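Side-chain contact in 14-3-3 protein (Cryptosporidium parvum, PDB 3EFZ), which probably binds phosphoserine-containing partner proteins in cell signalling, as other members of the 14-3-3 family do: residues 235-239 and 240-244. Residues are numbered along the deposited sequence; the frame is centred on the assembly and turned at random.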
loop_
_atom_site.group_PDB
_atom_site.type_symbol
_atom_site.label_atom_id
_atom_site.label_comp_id
_atom_site.label_asym_id
_atom_site.label_seq_id
_atom_site.Cartn_x
_atom_site.Cartn_y
_atom_site.Cartn_z
ATOM N N GLU B 235 -16.697 -32.644 9.940
ATOM C CA GLU B 235 -16.701 -31.748 8.787
ATOM C C GLU B 235 -15.476 -30.844 8.794
ATOM O O GLU B 235 -15.026 -30.410 9.860
ATOM C CB GLU B 235 -17.986 -30.905 8.833
ATOM C CG GLU B 235 -17.974 -29.592 8.056
ATOM C CD GLU B 235 -18.839 -28.520 8.706
ATOM O OE1 GLU B 235 -19.612 -28.848 9.637
ATOM O OE2 GLU B 235 -18.743 -27.343 8.281
ATOM N N GLN B 236 -14.947 -30.568 7.604
ATOM C CA GLN B 236 -13.834 -29.642 7.455
ATOM C C GLN B 236 -14.321 -28.194 7.321
ATOM O O GLN B 236 -15.203 -27.888 6.515
ATOM C CB GLN B 236 -12.955 -30.032 6.262
ATOM C CG GLN B 236 -11.640 -29.260 6.189
ATOM C CD GLN B 236 -10.641 -29.863 5.217
ATOM O OE1 GLN B 236 -11.012 -30.455 4.196
ATOM N NE2 GLN B 236 -9.357 -29.710 5.531
ATOM N N PHE B 237 -13.747 -27.321 8.143
ATOM C CA PHE B 237 -13.967 -25.897 8.048
ATOM C C PHE B 237 -13.121 -25.326 6.909
ATOM O O PHE B 237 -12.169 -25.969 6.448
ATOM C CB PHE B 237 -13.602 -25.209 9.375
ATOM C CG PHE B 237 -14.580 -25.465 10.488
ATOM C CD1 PHE B 237 -14.180 -25.356 11.823
ATOM C CD2 PHE B 237 -15.898 -25.831 10.211
ATOM C CE1 PHE B 237 -15.085 -25.586 12.867
ATOM C CE2 PHE B 237 -16.798 -26.074 11.243
ATOM C CZ PHE B 237 -16.386 -25.948 12.575
ATOM N N SER B 238 -13.464 -24.119 6.463
ATOM C CA SER B 238 -12.693 -23.454 5.415
ATOM C C SER B 238 -11.279 -23.206 5.918
ATOM O O SER B 238 -11.032 -23.169 7.131
ATOM C CB SER B 238 -13.354 -22.146 4.963
ATOM O OG SER B 238 -13.193 -21.129 5.938
ATOM N N GLU B 239 -10.353 -23.080 4.979
ATOM C CA GLU B 239 -8.968 -22.784 5.288
ATOM C C GLU B 239 -8.849 -21.470 6.074
ATOM O O GLU B 239 -8.077 -21.372 7.035
ATOM C CB GLU B 239 -8.172 -22.727 3.991
ATOM C CG GLU B 239 -6.798 -22.141 4.130
ATOM C CD GLU B 239 -6.274 -21.637 2.818
ATOM O OE1 GLU B 239 -5.930 -22.491 1.971
ATOM O OE2 GLU B 239 -6.214 -20.398 2.640
ATOM N N ASN B 240 -9.631 -20.469 5.675
ATOM C CA ASN B 240 -9.626 -19.185 6.366
ATOM C C ASN B 240 -10.208 -19.235 7.764
ATOM O O ASN B 240 -9.754 -18.501 8.637
ATOM C CB ASN B 240 -10.281 -18.089 5.527
ATOM C CG ASN B 240 -9.313 -17.456 4.564
ATOM O OD1 ASN B 240 -8.146 -17.235 4.894
ATOM N ND2 ASN B 240 -9.781 -17.171 3.356
ATOM N N THR B 241 -11.195 -20.103 7.981
ATOM C CA THR B 241 -11.676 -20.385 9.340
ATOM C C THR B 241 -10.561 -20.991 10.185
ATOM O O THR B 241 -10.257 -20.493 11.264
ATOM C CB THR B 241 -12.923 -21.289 9.330
ATOM O OG1 THR B 241 -14.027 -20.546 8.804
ATOM C CG2 THR B 241 -13.274 -21.773 10.738
ATOM N N GLU B 242 -9.932 -22.047 9.678
ATOM C CA GLU B 242 -8.853 -22.704 10.409
ATOM C C GLU B 242 -7.666 -21.769 10.675
ATOM O O GLU B 242 -7.076 -21.815 11.750
ATOM C CB GLU B 242 -8.425 -24.010 9.724
ATOM C CG GLU B 242 -9.510 -25.117 9.722
ATOM C CD GLU B 242 -9.870 -25.691 11.124
ATOM O OE1 GLU B 242 -10.839 -26.487 11.199
ATOM O OE2 GLU B 242 -9.202 -25.361 12.140
ATOM N N LYS B 243 -7.342 -20.901 9.722
ATOM C CA LYS B 243 -6.338 -19.847 9.951
ATOM C C LYS B 243 -6.722 -18.879 11.078
ATOM O O LYS B 243 -5.878 -18.516 11.903
ATOM C CB LYS B 243 -6.075 -19.056 8.672
ATOM C CG LYS B 243 -5.137 -19.720 7.678
ATOM C CD LYS B 243 -5.048 -18.864 6.436
ATOM C CE LYS B 243 -3.696 -18.980 5.758
ATOM N NZ LYS B 243 -3.708 -19.913 4.595
ATOM N N LEU B 244 -7.986 -18.462 11.114
ATOM C CA LEU B 244 -8.451 -17.500 12.113
ATOM C C LEU B 244 -8.609 -18.130 13.485
ATOM O O LEU B 244 -8.337 -17.487 14.498
ATOM C CB LEU B 244 -9.761 -16.840 11.687
ATOM C CG LEU B 244 -9.688 -15.789 10.564
ATOM C CD1 LEU B 244 -11.042 -15.649 9.898
ATOM C CD2 LEU B 244 -9.159 -14.428 11.054
#
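Glu-239 O accepts the backbone N-H of Lys-243 at 2.8 Å, a regular bond in the first turn of helix 239-256, the last helix modelled in this 14-3-3 fold. Ser-238, just before the helix, is its N-cap: Ser-238 OG accepts the backbone N-H of Thr-241 at 3.0 Å. The chi1 of 74° turns OG back over the main chain, toward the first turn of the helix. There it takes up an N-H that has no earlier helical carbonyl to bind. The hydroxyl also lies close to Thr-241 OG1, which is hydrogen-bonded to the carbonyl O of Ser-191. Ser-238 O receives Glu-242 N at 3.0 Å, nearly straight at 170°, and so opens the regular helical bonding.

On the outer side of this turn, Glu-239 and Lys-243 run side by side, one helical turn apart. The glutamate chain is extended. The lysine bends near its end and brings NZ to 3.2 Å from Glu-239 OE2, a salt bridge with a weak hydrogen bond.

Phe-237, the residue before the cap, is buried against the side chains of Thr-241 and Glu-242. Thr-241 CG2 meets its CB at 3.7 Å and approaches the ring obliquely. The Glu-242 side chain crosses that of Phe-237 at about a right angle, and its carboxylate plane lies 25° from the ring plane. Arg-231 makes a cation-pi contact with this ring and a long, weak ion pair with Glu-242. Thr-241 also touches Pro-193 and Leu-196, joining the turn to helix 193-207. The bend at chi2 of Glu-242 leaves OE1 3.5 Å from Phe-237 CB and 3.6 Å from Phe-237 CD1.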